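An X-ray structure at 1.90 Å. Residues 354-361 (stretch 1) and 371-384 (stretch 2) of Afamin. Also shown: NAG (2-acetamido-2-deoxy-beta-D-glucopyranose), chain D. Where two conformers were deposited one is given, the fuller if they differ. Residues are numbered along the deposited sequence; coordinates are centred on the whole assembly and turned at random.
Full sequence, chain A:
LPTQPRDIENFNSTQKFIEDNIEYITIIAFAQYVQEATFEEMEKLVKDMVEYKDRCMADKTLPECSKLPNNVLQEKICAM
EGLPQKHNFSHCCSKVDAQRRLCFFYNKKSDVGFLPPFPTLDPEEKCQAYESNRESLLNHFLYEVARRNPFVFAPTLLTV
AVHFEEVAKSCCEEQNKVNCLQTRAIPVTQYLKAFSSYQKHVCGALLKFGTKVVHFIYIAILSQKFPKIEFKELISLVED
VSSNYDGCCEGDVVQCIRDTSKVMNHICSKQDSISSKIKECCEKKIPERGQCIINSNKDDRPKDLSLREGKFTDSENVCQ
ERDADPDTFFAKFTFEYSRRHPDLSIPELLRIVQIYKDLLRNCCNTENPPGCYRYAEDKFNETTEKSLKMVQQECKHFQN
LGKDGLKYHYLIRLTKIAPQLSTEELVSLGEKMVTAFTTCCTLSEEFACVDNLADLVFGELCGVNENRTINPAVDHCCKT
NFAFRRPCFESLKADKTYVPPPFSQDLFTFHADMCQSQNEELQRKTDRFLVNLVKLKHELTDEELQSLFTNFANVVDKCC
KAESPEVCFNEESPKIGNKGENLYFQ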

# COMPACT_ATOMS: atom_id res chain seq x y z
N GLN A 354 12.67 -10.76 -16.04
CA GLN A 354 11.82 -11.40 -17.03
C GLN A 354 12.40 -11.38 -18.43
O GLN A 354 12.30 -12.37 -19.19
CB GLN A 354 10.44 -10.73 -17.05
CG GLN A 354 9.44 -11.39 -17.98
CD GLN A 354 9.13 -12.80 -17.52
OE1 GLN A 354 8.76 -13.01 -16.34
NE2 GLN A 354 9.33 -13.79 -18.39
N ILE A 355 12.92 -10.22 -18.82
CA ILE A 355 13.60 -10.08 -20.11
C ILE A 355 14.77 -11.06 -20.23
O ILE A 355 14.95 -11.65 -21.28
CB ILE A 355 14.03 -8.66 -20.35
CG1 ILE A 355 12.76 -7.86 -20.68
CG2 ILE A 355 15.02 -8.53 -21.50
CD1 ILE A 355 12.98 -6.39 -20.54
N TYR A 356 15.56 -11.18 -19.16
CA TYR A 356 16.68 -12.14 -19.15
C TYR A 356 16.15 -13.57 -19.33
O TYR A 356 16.70 -14.35 -20.12
CB TYR A 356 17.52 -11.96 -17.87
CG TYR A 356 18.79 -12.78 -17.83
CD1 TYR A 356 19.71 -12.71 -18.86
CD2 TYR A 356 19.04 -13.65 -16.78
CE1 TYR A 356 20.89 -13.44 -18.85
CE2 TYR A 356 20.23 -14.39 -16.75
CZ TYR A 356 21.13 -14.29 -17.82
OH TYR A 356 22.30 -15.08 -17.84
N LYS A 357 15.12 -13.93 -18.58
CA LYS A 357 14.49 -15.23 -18.72
C LYS A 357 13.95 -15.54 -20.14
O LYS A 357 14.24 -16.60 -20.70
CB LYS A 357 13.38 -15.36 -17.69
CG LYS A 357 12.58 -16.64 -17.75
CD LYS A 357 11.57 -16.62 -16.58
CE LYS A 357 10.77 -17.92 -16.54
NZ LYS A 357 9.73 -17.85 -15.47
N ASP A 358 13.24 -14.58 -20.73
CA ASP A 358 12.77 -14.69 -22.13
C ASP A 358 13.93 -14.76 -23.14
O ASP A 358 13.88 -15.56 -24.08
CB ASP A 358 11.82 -13.53 -22.51
CG ASP A 358 10.59 -13.48 -21.61
OD1 ASP A 358 10.29 -14.52 -20.94
OD2 ASP A 358 9.95 -12.40 -21.53
N LEU A 359 14.95 -13.93 -22.95
CA LEU A 359 16.13 -13.96 -23.80
C LEU A 359 16.76 -15.37 -23.86
O LEU A 359 17.11 -15.88 -24.96
CB LEU A 359 17.19 -12.96 -23.26
CG LEU A 359 18.59 -13.11 -23.90
CD1 LEU A 359 18.56 -12.30 -25.18
CD2 LEU A 359 19.67 -12.63 -22.98
N LEU A 360 16.98 -15.95 -22.68
CA LEU A 360 17.57 -17.28 -22.58
C LEU A 360 16.69 -18.38 -23.16
O LEU A 360 17.24 -19.38 -23.68
CB LEU A 360 17.99 -17.62 -21.16
CG LEU A 360 19.08 -16.73 -20.52
CD1 LEU A 360 19.46 -17.30 -19.19
CD2 LEU A 360 20.32 -16.58 -21.41
N ARG A 361 15.37 -18.22 -23.12
CA ARG A 361 14.50 -19.20 -23.78
C ARG A 361 14.76 -19.29 -25.26
O ARG A 361 14.77 -20.39 -25.83
CB ARG A 361 13.02 -18.92 -23.55
CG ARG A 361 12.52 -19.59 -22.30
CD ARG A 361 11.11 -20.09 -22.46
NE ARG A 361 10.20 -19.03 -22.84
CZ ARG A 361 8.88 -19.17 -22.93
NH1 ARG A 361 8.30 -20.35 -22.64
NH2 ARG A 361 8.13 -18.13 -23.31
N GLY A 371 26.83 -16.61 -28.45
CA GLY A 371 26.81 -15.48 -29.35
C GLY A 371 25.53 -14.67 -29.27
O GLY A 371 25.53 -13.48 -29.62
N CYS A 372 24.44 -15.30 -28.80
CA CYS A 372 23.13 -14.69 -28.68
C CYS A 372 22.97 -14.00 -27.32
O CYS A 372 22.51 -12.85 -27.25
CB CYS A 372 22.07 -15.80 -28.91
SG CYS A 372 20.34 -15.38 -28.76
N TYR A 373 23.29 -14.69 -26.22
CA TYR A 373 23.09 -14.08 -24.88
C TYR A 373 24.16 -13.08 -24.42
O TYR A 373 23.96 -12.33 -23.47
CB TYR A 373 22.84 -15.15 -23.81
CG TYR A 373 23.91 -16.17 -23.54
CD1 TYR A 373 25.12 -15.82 -22.94
CD2 TYR A 373 23.66 -17.51 -23.74
CE1 TYR A 373 26.07 -16.77 -22.62
CE2 TYR A 373 24.59 -18.47 -23.43
CZ TYR A 373 25.80 -18.09 -22.85
OH TYR A 373 26.73 -19.02 -22.56
N ARG A 374 25.28 -13.08 -25.13
CA ARG A 374 26.32 -12.08 -25.01
C ARG A 374 25.80 -10.64 -24.96
O ARG A 374 26.36 -9.82 -24.26
CB ARG A 374 27.31 -12.29 -26.17
CG ARG A 374 28.24 -11.14 -26.53
CD ARG A 374 29.04 -11.47 -27.78
NE ARG A 374 30.37 -11.96 -27.45
CZ ARG A 374 31.15 -12.69 -28.25
NH1 ARG A 374 30.72 -13.07 -29.44
NH2 ARG A 374 32.36 -13.06 -27.83
N TYR A 375 24.73 -10.38 -25.70
CA TYR A 375 24.10 -9.06 -25.82
C TYR A 375 22.94 -8.78 -24.87
O TYR A 375 22.15 -7.85 -25.10
CB TYR A 375 23.64 -8.88 -27.27
CG TYR A 375 24.79 -9.01 -28.22
CD1 TYR A 375 25.75 -8.02 -28.27
CD2 TYR A 375 25.00 -10.18 -28.95
CE1 TYR A 375 26.84 -8.14 -29.09
CE2 TYR A 375 26.08 -10.30 -29.79
CZ TYR A 375 27.00 -9.28 -29.85
OH TYR A 375 28.08 -9.39 -30.67
N ALA A 376 22.82 -9.54 -23.79
CA ALA A 376 21.75 -9.31 -22.84
C ALA A 376 21.70 -7.89 -22.30
O ALA A 376 20.63 -7.29 -22.17
CB ALA A 376 21.85 -10.27 -21.68
N GLU A 377 22.85 -7.31 -22.01
CA GLU A 377 22.87 -5.96 -21.39
C GLU A 377 22.30 -4.88 -22.33
O GLU A 377 21.74 -3.90 -21.86
CB GLU A 377 24.28 -5.58 -20.92
CG GLU A 377 24.72 -6.44 -19.75
CD GLU A 377 26.23 -6.35 -19.49
OE1 GLU A 377 27.02 -6.70 -20.40
OE2 GLU A 377 26.63 -5.95 -18.37
N ASP A 378 22.39 -5.11 -23.65
CA ASP A 378 21.74 -4.22 -24.63
C ASP A 378 20.23 -4.30 -24.54
O ASP A 378 19.55 -3.28 -24.73
CB ASP A 378 22.19 -4.52 -26.07
CG ASP A 378 23.69 -4.31 -26.29
OD1 ASP A 378 24.28 -3.43 -25.64
OD2 ASP A 378 24.29 -4.99 -27.12
N LYS A 379 19.67 -5.50 -24.30
CA LYS A 379 18.25 -5.57 -24.05
C LYS A 379 17.87 -4.83 -22.76
O LYS A 379 16.88 -4.11 -22.75
CB LYS A 379 17.73 -7.00 -23.97
CG LYS A 379 17.88 -7.72 -25.28
CD LYS A 379 16.82 -8.79 -25.49
CE LYS A 379 17.15 -9.58 -26.73
NZ LYS A 379 16.62 -9.00 -28.00
N PHE A 380 18.65 -5.02 -21.69
CA PHE A 380 18.34 -4.33 -20.39
C PHE A 380 18.41 -2.82 -20.54
O PHE A 380 17.53 -2.09 -20.04
CB PHE A 380 19.29 -4.76 -19.28
CG PHE A 380 19.43 -6.27 -19.08
CD1 PHE A 380 18.44 -7.18 -19.48
CD2 PHE A 380 20.55 -6.76 -18.44
CE1 PHE A 380 18.59 -8.53 -19.25
CE2 PHE A 380 20.71 -8.10 -18.21
CZ PHE A 380 19.73 -9.00 -18.63
N ASN A 381 19.45 -2.38 -21.25
CA ASN A 381 19.68 -0.95 -21.52
C ASN A 381 18.52 -0.29 -22.24
O ASN A 381 18.06 0.77 -21.82
CB ASN A 381 21.00 -0.78 -22.28
CG ASN A 381 21.36 0.68 -22.52
OD1 ASN A 381 20.84 1.32 -23.46
ND2 ASN A 381 22.27 1.22 -21.67
N GLU A 382 18.00 -0.93 -23.30
CA GLU A 382 16.83 -0.38 -24.02
C GLU A 382 15.57 -0.29 -23.14
O GLU A 382 14.87 0.76 -23.10
CB GLU A 382 16.57 -1.18 -25.31
CG GLU A 382 15.27 -0.87 -26.02
CD GLU A 382 15.11 -1.68 -27.28
OE1 GLU A 382 14.07 -2.38 -27.37
OE2 GLU A 382 16.01 -1.65 -28.17
N THR A 383 15.28 -1.36 -22.40
CA THR A 383 14.07 -1.32 -21.59
C THR A 383 14.18 -0.26 -20.49
O THR A 383 13.25 0.48 -20.26
CB THR A 383 13.67 -2.70 -21.03
OG1 THR A 383 12.51 -2.55 -20.22
CG2 THR A 383 14.71 -3.29 -20.21
N THR A 384 15.35 -0.15 -19.87
CA THR A 384 15.54 0.82 -18.81
C THR A 384 15.52 2.28 -19.32
O THR A 384 14.95 3.18 -18.66
CB THR A 384 16.82 0.52 -18.06
OG1 THR A 384 16.74 -0.82 -17.56
CG2 THR A 384 17.00 1.50 -16.91
C1 NAG D . 22.73 2.61 -21.82
C2 NAG D . 22.81 3.34 -20.48
C3 NAG D . 23.49 4.70 -20.61
C4 NAG D . 24.79 4.59 -21.40
C5 NAG D . 24.57 3.83 -22.70
C6 NAG D . 25.87 3.68 -23.49
C7 NAG D . 20.98 2.77 -18.97
C8 NAG D . 19.59 3.10 -18.52
N2 NAG D . 21.47 3.54 -19.94
O3 NAG D . 23.75 5.22 -19.31
O4 NAG D . 25.27 5.91 -21.67
O5 NAG D . 24.03 2.54 -22.41
O6 NAG D . 26.79 2.85 -22.79
O7 NAG D . 21.61 1.84 -18.49

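The contact is apolar: no hydrogen bond crosses between the stretches, and 471 Å² is buried, both sides summed. Helix 354-361 and helix 376-384 run at 140° to each other, their axes approaching to 10.1 Å.

Aliphatic packing centres on Leu359, which is buried and points toward stretch 2. With chi1 at t and chi2 at p, its CD2 lies 3.5 Å from Ala376 CB and 4.1 Å from Tyr373 CB. The small methyl of Ala376 suits this tight place, where the CA atoms of Tyr356 and Ala376 are 6.9 Å apart. Leu360 CD2 also reaches Tyr373 CB, at 3.8 Å; the Tyr373 side chain starts toward stretch 1 but its end leads away, and its OH is hydrogen-bonded elsewhere in the structure. Ile355 CD1 meets Thr383 CG2 at 3.6 Å, so the threonine offers its methyl to this contact.

Aromatic contacts gather at the edge of the Phe380 ring. Tyr356 CD1 lies 3.7 Å from Phe380 CZ, and Ile355 CG2 4.2 Å from Phe380 CD1, both near the plane of the phenylalanine.

Lys379 contributes its aliphatic stem: its CB lies 4.0 Å from Ile355 CG2, and its CE 3.4 Å from Leu359 CD1. A long chain suits this exposed position, covering leucine with methylenes while remaining charged at NZ.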